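Local coordinates for protein Non-canonical purine NTP pyrophosphatase (Staphylococcus aureus, PDB 4BNQ) that probably hydrolyses non-canonical purine nucleoside triphosphates such as XTP, dITP and ITP to monophosphate and diphosphate, keeping them out of DNA and RNA, at residues H177-N180 with A181-L185; K13-D16 with F17-I20; T41-T44 with F45-A49; Q166-K169 with E170-G173. One frame throughout, in Å; residues are numbered along the deposited sequence.

Contact 1: residues H177-N180 with A181-L185; sequences HRRN and AINLL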
loop_
_atom_site.group_PDB
_atom_site.type_symbol
_atom_site.label_atom_id
_atom_site.label_comp_id
_atom_site.label_asym_id
_atom_site.label_seq_id
_atom_site.Cartn_x
_atom_site.Cartn_y
_atom_site.Cartn_z
ATOM N N HIS A 177 7.128 3.583 1.979
ATOM C CA HIS A 177 6.608 3.937 0.665
ATOM C C HIS A 177 7.265 3.113 -0.452
ATOM O O HIS A 177 6.626 2.770 -1.453
ATOM C CB HIS A 177 6.817 5.440 0.426
ATOM C CG HIS A 177 8.225 5.906 0.637
ATOM N ND1 HIS A 177 8.903 5.699 1.839
ATOM C CD2 HIS A 177 9.079 6.554 -0.161
ATOM C CE1 HIS A 177 10.111 6.206 1.735
ATOM N NE2 HIS A 177 10.254 6.745 0.543
ATOM N N ARG A 178 8.540 2.801 -0.267
ATOM C CA ARG A 178 9.284 2.010 -1.231
ATOM C C ARG A 178 8.836 0.545 -1.158
ATOM O O ARG A 178 8.730 -0.114 -2.176
ATOM C CB ARG A 178 10.780 2.144 -0.963
ATOM C CG ARG A 178 11.700 1.488 -1.985
ATOM C CD ARG A 178 13.025 2.275 -2.138
ATOM N NE ARG A 178 13.369 2.987 -0.926
ATOM C CZ ARG A 178 13.472 4.304 -0.813
ATOM N NH1 ARG A 178 13.304 5.109 -1.860
ATOM N NH2 ARG A 178 13.749 4.813 0.374
ATOM N N ARG A 179 8.564 0.039 0.041
ATOM C CA ARG A 179 7.995 -1.300 0.160
ATOM C C ARG A 179 6.670 -1.365 -0.580
ATOM O O ARG A 179 6.394 -2.339 -1.278
ATOM C CB ARG A 179 7.792 -1.697 1.621
ATOM C CG ARG A 179 6.980 -2.975 1.792
ATOM C CD ARG A 179 7.680 -4.165 1.147
ATOM N NE ARG A 179 6.814 -5.335 1.052
ATOM C CZ ARG A 179 6.893 -6.385 1.857
ATOM N NH1 ARG A 179 7.804 -6.411 2.820
ATOM N NH2 ARG A 179 6.061 -7.407 1.698
ATOM N N ASN A 180 5.856 -0.323 -0.449
ATOM C CA ASN A 180 4.535 -0.335 -1.076
ATOM C C ASN A 180 4.608 -0.299 -2.595
ATOM O O ASN A 180 3.827 -0.964 -3.260
ATOM C CB ASN A 180 3.659 0.819 -0.569
ATOM C CG ASN A 180 3.133 0.568 0.820
ATOM O OD1 ASN A 180 3.052 -0.576 1.259
ATOM N ND2 ASN A 180 2.784 1.634 1.527
ATOM N N ALA A 181 5.538 0.484 -3.137
ATOM C CA ALA A 181 5.738 0.535 -4.576
ATOM C C ALA A 181 6.217 -0.802 -5.104
ATOM O O ALA A 181 5.793 -1.243 -6.167
ATOM C CB ALA A 181 6.753 1.595 -4.923
ATOM N N ILE A 182 7.139 -1.425 -4.380
ATOM C CA ILE A 182 7.718 -2.679 -4.828
ATOM C C ILE A 182 6.673 -3.801 -4.794
ATOM O O ILE A 182 6.738 -4.711 -5.615
ATOM C CB ILE A 182 8.951 -3.072 -3.993
ATOM C CG1 ILE A 182 10.102 -2.117 -4.266
ATOM C CG2 ILE A 182 9.415 -4.485 -4.334
ATOM C CD1 ILE A 182 10.666 -2.214 -5.680
ATOM N N ASN A 183 5.706 -3.720 -3.873
ATOM C CA ASN A 183 4.629 -4.728 -3.795
ATOM C C ASN A 183 3.816 -4.751 -5.078
ATOM O O ASN A 183 3.452 -5.821 -5.572
ATOM C CB ASN A 183 3.697 -4.494 -2.595
ATOM C CG ASN A 183 4.310 -4.931 -1.272
ATOM O OD1 ASN A 183 5.251 -5.735 -1.237
ATOM N ND2 ASN A 183 3.767 -4.408 -0.170
ATOM N N LEU A 184 3.553 -3.564 -5.618
ATOM C CA LEU A 184 2.891 -3.444 -6.911
ATOM C C LEU A 184 3.791 -4.001 -8.013
ATOM O O LEU A 184 3.306 -4.648 -8.950
ATOM C CB LEU A 184 2.514 -1.989 -7.213
ATOM C CG LEU A 184 1.467 -1.318 -6.311
ATOM C CD1 LEU A 184 1.498 0.214 -6.483
ATOM C CD2 LEU A 184 0.074 -1.862 -6.610
ATOM N N LEU A 185 5.101 -3.777 -7.898
ATOM C CA LEU A 185 6.044 -4.319 -8.887
ATOM C C LEU A 185 6.052 -5.839 -8.844
ATOM O O LEU A 185 5.925 -6.491 -9.879
ATOM C CB LEU A 185 7.469 -3.813 -8.652
ATOM C CG LEU A 185 8.550 -4.489 -9.514
ATOM C CD1 LEU A 185 8.331 -4.138 -10.983
ATOM C CD2 LEU A 185 9.971 -4.080 -9.084
HETATM O O HOH W 1 3.774 -8.344 0.377
#
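R179 and N183 stand one turn apart on helix 177-191 and join through their side chains: R179 NE-H donates a hydrogen bond to N183 OD1 at 2.8 Å. The bond is fairly straight, 161° at the hydrogen, and it uses the edge of the guanidinium, whose plane stands 83° to that of the asparagine amide. With CG of R179 anti to the backbone N (chi1 170°) and a bend at chi2, the long chain runs forward along the helix to the next turn. This is the looser, partly exposed side: water 1 accepts from R179 NH2 at 2.8 Å and makes a weak bond to N183 OD1. R179 NH1 turns instead to the carbonyl of G173, and N183 also packs on L184 of the second subunit.

The opposite character belongs to the buried residues. A181 N bonds H177 O and I182 N bonds R178 O, both at 3.0 Å, while I182 CG1 lies 3.2 Å from R178 O. Small A181 suits its place against C117 and I119, and branched I182 fills the space towards F17 and I20. R178, buried as well, sends its guanidinium to D67 and D16. R178 is itself predicted to bind substrate, so a buried arginine paired with two carboxylates is consistent with a cation held in a fixed position within the nucleotide pocket.

Contact 2: residues K13-D16 with F17-I20; sequences KIND and FKVI. With PO4 (phosphate ion), chain C.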
loop_
_atom_site.group_PDB
_atom_site.type_symbol
_atom_site.label_atom_id
_atom_site.label_comp_id
_atom_site.label_asym_id
_atom_site.label_seq_id
_atom_site.Cartn_x
_atom_site.Cartn_y
_atom_site.Cartn_z
ATOM N N LYS A 13 18.993 3.871 -0.562
ATOM C CA LYS A 13 17.993 3.163 -1.355
ATOM C C LYS A 13 18.404 1.720 -1.649
ATOM O O LYS A 13 17.595 0.802 -1.490
ATOM C CB LYS A 13 17.715 3.891 -2.670
ATOM C CG LYS A 13 17.058 5.248 -2.528
ATOM C CD LYS A 13 16.548 5.711 -3.884
ATOM C CE LYS A 13 16.127 7.188 -3.856
ATOM N NZ LYS A 13 15.891 7.682 -5.246
ATOM N N ILE A 14 19.643 1.523 -2.091
ATOM C CA ILE A 14 20.132 0.176 -2.380
ATOM C C ILE A 14 20.014 -0.722 -1.145
ATOM O O ILE A 14 19.563 -1.852 -1.246
ATOM C CB ILE A 14 21.581 0.163 -2.927
ATOM C CG1 ILE A 14 21.585 0.306 -4.443
ATOM C CG2 ILE A 14 22.239 -1.174 -2.690
ATOM C CD1 ILE A 14 21.109 1.557 -4.941
ATOM N N ASN A 15 20.383 -0.205 0.018
ATOM C CA ASN A 15 20.213 -0.939 1.262
ATOM C C ASN A 15 18.768 -1.357 1.499
ATOM O O ASN A 15 18.508 -2.500 1.857
ATOM C CB ASN A 15 20.733 -0.120 2.442
ATOM C CG ASN A 15 22.219 0.185 2.325
ATOM O OD1 ASN A 15 22.984 -0.605 1.745
ATOM N ND2 ASN A 15 22.638 1.334 2.864
ATOM N N ASP A 16 17.826 -0.439 1.298
ATOM C CA ASP A 16 16.414 -0.765 1.490
ATOM C C ASP A 16 16.006 -1.841 0.522
ATOM O O ASP A 16 15.227 -2.725 0.855
ATOM C CB ASP A 16 15.519 0.436 1.199
ATOM C CG ASP A 16 15.507 1.448 2.308
ATOM O OD1 ASP A 16 16.223 1.255 3.310
ATOM O OD2 ASP A 16 14.778 2.455 2.163
ATOM N N PHE A 17 16.505 -1.740 -0.701
ATOM C CA PHE A 17 16.099 -2.682 -1.724
ATOM C C PHE A 17 16.609 -4.077 -1.397
ATOM O O PHE A 17 15.963 -5.065 -1.737
ATOM C CB PHE A 17 16.577 -2.234 -3.104
ATOM C CG PHE A 17 15.708 -1.176 -3.722
ATOM C CD1 PHE A 17 14.374 -1.438 -4.013
ATOM C CD2 PHE A 17 16.207 0.087 -3.991
ATOM C CE1 PHE A 17 13.553 -0.451 -4.575
ATOM C CE2 PHE A 17 15.392 1.077 -4.550
ATOM C CZ PHE A 17 14.066 0.799 -4.844
ATOM N N LYS A 18 17.756 -4.151 -0.724
ATOM C CA LYS A 18 18.324 -5.447 -0.360
ATOM C C LYS A 18 17.452 -6.144 0.685
ATOM O O LYS A 18 17.230 -7.350 0.596
ATOM C CB LYS A 18 19.783 -5.322 0.104
ATOM C CG LYS A 18 20.752 -5.139 -1.064
ATOM C CD LYS A 18 22.206 -4.976 -0.614
ATOM C CE LYS A 18 22.374 -3.738 0.234
ATOM N NZ LYS A 18 23.795 -3.484 0.631
ATOM N N VAL A 19 16.947 -5.369 1.648
ATOM C CA VAL A 19 15.974 -5.856 2.625
ATOM C C VAL A 19 14.701 -6.377 1.954
ATOM O O VAL A 19 14.205 -7.449 2.292
ATOM C CB VAL A 19 15.579 -4.749 3.611
ATOM C CG1 VAL A 19 14.444 -5.241 4.555
ATOM C CG2 VAL A 19 16.806 -4.281 4.400
ATOM N N ILE A 20 14.207 -5.624 0.979
ATOM C CA ILE A 20 12.938 -5.903 0.302
ATOM C C ILE A 20 13.018 -7.022 -0.744
ATOM O O ILE A 20 12.012 -7.633 -1.071
ATOM C CB ILE A 20 12.410 -4.599 -0.352
ATOM C CG1 ILE A 20 11.839 -3.668 0.711
ATOM C CG2 ILE A 20 11.319 -4.861 -1.367
ATOM C CD1 ILE A 20 11.774 -2.227 0.216
HETATM P P PO4 C . 18.886 8.493 -7.159
HETATM O O1 PO4 C . 18.027 7.235 -7.016
HETATM O O2 PO4 C . 18.970 9.202 -5.828
HETATM O O3 PO4 C . 18.226 9.419 -8.166
HETATM O O4 PO4 C . 20.264 8.133 -7.637
#
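K13 and F17 meet on the buried face of helix 11-20, where the F17 ring comes close to the turn before it: CD2 is 2.9 Å from K13 O, the carbonyl that also receives F17 N. CE2 of the ring meets K13 CB at 4.1 Å. Beyond CG the K13 chain runs extended, which carries NZ well away from the helix to donate to O1 of a phosphate, probably from the crystallisation liquor, at 2.8 Å. On the exposed face N15 and K18 lie side by side, pointing the same way, and K18 NZ donates to N15 OD1 at 3.2 Å in the carbonyl plane of the amide. The lysine chain bends at chi3 (-62°) to bring its amine there, and its CE rests 3.9 Å from I14 CG2, so the aliphatic part of K18 packs while its charge stays near solvent.

Farther out, D67 pairs with the K13 amine, K52 also holds the phosphate, and D16 OD2 pairs with K172. A lysine near the start of the helix of the beta-alpha-beta unit (strand 3-6, helix 11-20, strand 25-28), holding the phosphate with S8 and N9 after strand 3-6, fits the predicted nucleotide-binding site of the HAM1 family.

Contact 3: residues T41-T44 with F45-A49; sequences TGST and FEENA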
loop_
_atom_site.group_PDB
_atom_site.type_symbol
_atom_site.label_atom_id
_atom_site.label_comp_id
_atom_site.label_asym_id
_atom_site.label_seq_id
_atom_site.Cartn_x
_atom_site.Cartn_y
_atom_site.Cartn_z
ATOM N N THR A 41 15.556 16.004 -15.244
ATOM C CA THR A 41 14.850 17.163 -15.772
ATOM C C THR A 41 13.353 16.995 -15.736
ATOM O O THR A 41 12.636 17.768 -16.370
ATOM C CB THR A 41 15.200 17.422 -17.232
ATOM O OG1 THR A 41 14.941 16.228 -17.988
ATOM C CG2 THR A 41 16.666 17.856 -17.367
ATOM N N GLY A 42 12.872 15.988 -15.020
ATOM C CA GLY A 42 11.441 15.794 -14.918
ATOM C C GLY A 42 10.807 16.749 -13.922
ATOM O O GLY A 42 11.484 17.310 -13.052
ATOM N N SER A 43 9.496 16.923 -14.041
ATOM C CA SER A 43 8.766 17.772 -13.117
ATOM C C SER A 43 7.929 16.948 -12.138
ATOM O O SER A 43 7.207 17.508 -11.310
ATOM C CB SER A 43 7.884 18.755 -13.883
ATOM O OG SER A 43 6.985 18.067 -14.727
ATOM N N THR A 44 8.040 15.621 -12.235
ATOM C CA THR A 44 7.376 14.697 -11.308
ATOM C C THR A 44 8.324 13.549 -10.942
ATOM O O THR A 44 9.298 13.282 -11.670
ATOM C CB THR A 44 6.081 14.091 -11.906
ATOM O OG1 THR A 44 6.413 13.310 -13.056
ATOM C CG2 THR A 44 5.079 15.176 -12.293
ATOM N N PHE A 45 8.047 12.880 -9.824
ATOM C CA PHE A 45 8.790 11.681 -9.446
ATOM C C PHE A 45 8.814 10.663 -10.588
ATOM O O PHE A 45 9.844 10.049 -10.858
ATOM C CB PHE A 45 8.163 11.001 -8.223
ATOM C CG PHE A 45 8.112 11.861 -6.988
ATOM C CD1 PHE A 45 9.278 12.312 -6.377
ATOM C CD2 PHE A 45 6.899 12.172 -6.404
ATOM C CE1 PHE A 45 9.222 13.092 -5.223
ATOM C CE2 PHE A 45 6.841 12.953 -5.255
ATOM C CZ PHE A 45 8.004 13.412 -4.668
ATOM N N GLU A 46 7.666 10.485 -11.242
ATOM C CA GLU A 46 7.512 9.467 -12.266
ATOM C C GLU A 46 8.444 9.739 -13.439
ATOM O O GLU A 46 9.123 8.828 -13.920
ATOM C CB GLU A 46 6.054 9.392 -12.732
ATOM C CG GLU A 46 5.870 8.703 -14.080
ATOM C CD GLU A 46 4.412 8.398 -14.403
ATOM O OE1 GLU A 46 3.609 8.254 -13.451
ATOM O OE2 GLU A 46 4.072 8.280 -15.607
ATOM N N GLU A 47 8.494 10.999 -13.871
ATOM C CA GLU A 47 9.356 11.403 -14.976
ATOM C C GLU A 47 10.829 11.235 -14.649
ATOM O O GLU A 47 11.624 10.823 -15.497
ATOM C CB GLU A 47 9.043 12.848 -15.391
ATOM C CG GLU A 47 7.662 12.993 -16.015
ATOM C CD GLU A 47 7.321 14.420 -16.394
ATOM O OE1 GLU A 47 8.198 15.306 -16.278
ATOM O OE2 GLU A 47 6.166 14.657 -16.804
ATOM N N ASN A 48 11.202 11.550 -13.418
ATOM C CA ASN A 48 12.594 11.381 -13.016
ATOM C C ASN A 48 13.004 9.904 -12.966
ATOM O O ASN A 48 14.101 9.553 -13.389
ATOM C CB ASN A 48 12.863 12.087 -11.690
ATOM C CG ASN A 48 12.987 13.580 -11.860
ATOM O OD1 ASN A 48 13.385 14.055 -12.925
ATOM N ND2 ASN A 48 12.649 14.332 -10.818
ATOM N N ALA A 49 12.112 9.049 -12.463
ATOM C CA ALA A 49 12.376 7.608 -12.414
ATOM C C ALA A 49 12.523 6.998 -13.820
ATOM O O ALA A 49 13.433 6.217 -14.072
ATOM C CB ALA A 49 11.278 6.897 -11.638
#
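G42, S43 and T44 lead into helix 45-60 and meet the side chains of its first turn, with T44 as the N-cap. Glycine suits the first of these places because the chain runs so close to the helix that E47 CB and N48 OD1 leave no room for a CB: G42 N donates to N48 OD1 at 2.9 Å, and G42 CA passes 3.6 Å from E47 OE1. The donor is tilted from the amide plane of N48, and the angle at the hydrogen is only 136°.

S43 follows, using backbone and side chain on one acceptor. Its N reaches E47 OE1 at 3.1 Å in an almost straight bond from above the carboxylate plane, and its OG adds a weak bond to the same oxygen. E47 reaches back because its chain is extended beyond CG. The negative charge of E47 would also probably be favoured by the helix dipole.

T44 carries the cap itself. OG1, set between the backbone N and the carbonyl carbon (chi1 63°), faces the helix and accepts from E47 N, an amide that has no earlier helical turn to bond to. F45, at the start of the turn, packs on E72, V116 and the predicted magnesium-binding aspartate D68. T44 O starts the helical pattern by accepting N48 N at 3.1 Å, whereas buried N48 ND2 finds no partner in the model.

Contact 4: residues Q166-K169 with E170-G173; sequences QLSK and EQKG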
loop_
_atom_site.group_PDB
_atom_site.type_symbol
_atom_site.label_atom_id
_atom_site.label_comp_id
_atom_site.label_asym_id
_atom_site.label_seq_id
_atom_site.Cartn_x
_atom_site.Cartn_y
_atom_site.Cartn_z
ATOM N N GLN A 166 14.021 5.406 13.466
ATOM C CA GLN A 166 14.047 4.619 14.681
ATOM C C GLN A 166 13.814 3.130 14.392
ATOM O O GLN A 166 14.149 2.270 15.210
ATOM C CB GLN A 166 12.991 5.126 15.655
ATOM C CG GLN A 166 13.376 6.367 16.422
ATOM C CD GLN A 166 12.276 6.774 17.398
ATOM O OE1 GLN A 166 11.348 7.504 17.036
ATOM N NE2 GLN A 166 12.362 6.275 18.636
ATOM N N LEU A 167 13.231 2.831 13.235
ATOM C CA LEU A 167 12.863 1.460 12.897
ATOM C C LEU A 167 14.103 0.683 12.469
ATOM O O LEU A 167 15.013 1.243 11.856
ATOM C CB LEU A 167 11.870 1.453 11.736
ATOM C CG LEU A 167 10.576 2.247 11.887
ATOM C CD1 LEU A 167 9.777 2.188 10.581
ATOM C CD2 LEU A 167 9.756 1.712 13.062
ATOM N N SER A 168 14.136 -0.607 12.784
ATOM C CA SER A 168 15.183 -1.488 12.269
ATOM C C SER A 168 15.043 -1.542 10.762
ATOM O O SER A 168 13.979 -1.223 10.230
ATOM C CB SER A 168 15.024 -2.900 12.841
ATOM O OG SER A 168 13.872 -3.540 12.306
ATOM N N LYS A 169 16.096 -1.962 10.062
ATOM C CA LYS A 169 16.004 -2.047 8.614
ATOM C C LYS A 169 14.865 -2.974 8.226
ATOM O O LYS A 169 14.129 -2.683 7.288
ATOM C CB LYS A 169 17.343 -2.430 7.967
ATOM C CG LYS A 169 17.860 -3.856 8.243
ATOM C CD LYS A 169 19.209 -4.085 7.513
ATOM C CE LYS A 169 19.620 -5.549 7.536
ATOM N NZ LYS A 169 19.799 -6.074 8.907
ATOM N N GLU A 170 14.668 -4.042 8.996
ATOM C CA GLU A 170 13.600 -5.011 8.711
ATOM C C GLU A 170 12.213 -4.400 8.853
ATOM O O GLU A 170 11.359 -4.591 7.990
ATOM C CB GLU A 170 13.713 -6.260 9.603
ATOM C CG GLU A 170 14.967 -7.112 9.358
ATOM C CD GLU A 170 16.251 -6.439 9.848
ATOM O OE1 GLU A 170 16.163 -5.428 10.588
ATOM O OE2 GLU A 170 17.358 -6.907 9.486
ATOM N N GLN A 171 11.978 -3.685 9.946
ATOM C CA GLN A 171 10.681 -3.050 10.155
ATOM C C GLN A 171 10.358 -1.962 9.111
ATOM O O GLN A 171 9.225 -1.879 8.637
ATOM C CB GLN A 171 10.627 -2.448 11.562
ATOM C CG GLN A 171 10.791 -3.451 12.711
ATOM C CD GLN A 171 11.065 -2.751 14.030
ATOM O OE1 GLN A 171 11.451 -1.572 14.053
ATOM N NE2 GLN A 171 10.867 -3.466 15.135
ATOM N N LYS A 172 11.343 -1.126 8.768
ATOM C CA LYS A 172 11.153 -0.089 7.744
ATOM C C LYS A 172 10.680 -0.767 6.460
ATOM O O LYS A 172 9.711 -0.331 5.835
ATOM C CB LYS A 172 12.458 0.696 7.487
ATOM C CG LYS A 172 12.283 1.990 6.695
ATOM C CD LYS A 172 13.626 2.553 6.152
ATOM C CE LYS A 172 13.387 3.660 5.099
ATOM N NZ LYS A 172 14.620 4.314 4.507
ATOM N N GLY A 173 11.332 -1.871 6.108
ATOM C CA GLY A 173 10.988 -2.612 4.912
ATOM C C GLY A 173 9.593 -3.214 4.880
ATOM O O GLY A 173 9.145 -3.671 3.836
#
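S168 and Q171 form a capping box at the start of helix 169-175. The serine OG sits in the crowded position between its own backbone N and carbonyl carbon (chi1 70°), which turns it over the first turn to accept Q171 N at 3.0 Å. Q171 answers with a side chain extended beyond CG, whose OE1 takes S168 N at 3.1 Å from well above the amide plane. Serine suits the cap because its hydroxyl is short and close to the backbone; glutamine is long enough to return to it. The same OE1 lies 3.8 Å from L167 CD2, and L167 CD1 rests 3.9 Å from K172 CA, so the leucine covers the inner side of the cap.

On the exposed side the neighbours K169 and E170 bend to meet each other. E170 folds at chi2 (71°). K169 CG also lies between backbone N and carbonyl carbon (chi1 68°), which sends the chain over to E170, with CG 3.3 Å from E170 OE1, before it turns at chi4. NZ then reaches E170 OE2 on the syn side at 2.6 Å, a short salt bridge, as OE1 takes a weak bond from S168 OG.

K172, extended throughout, points its amine elsewhere, to D152. The cap thus joins the loop after strand 162-163 to helix 169-175, which lies between that loop and helix 177-191, the next helix along the chain.

Contacts 1, 2 and 4 gather round one acidic residue, D16: its OD2 lies 3.1 Å from R178 NH2 of contact 1 and 3.0 Å from K172 NZ of contact 4. The two cations, both on OD2, come within 4.3 Å of each other (R178 NH2 to K172 NZ), brought together by the shared carboxylate. Nearby, R178 CD packs on F17 CZ at 3.3 Å, and V19 CG1 of contact 2 lies 3.8 Å from K169 O of contact 4. K13, R178 and K172 all belong to the predicted substrate site. Contact 3 stands apart, its centre about 21 Å from that of contact 2 and its nearest atoms about 8 Å from both contact 1 and contact 2.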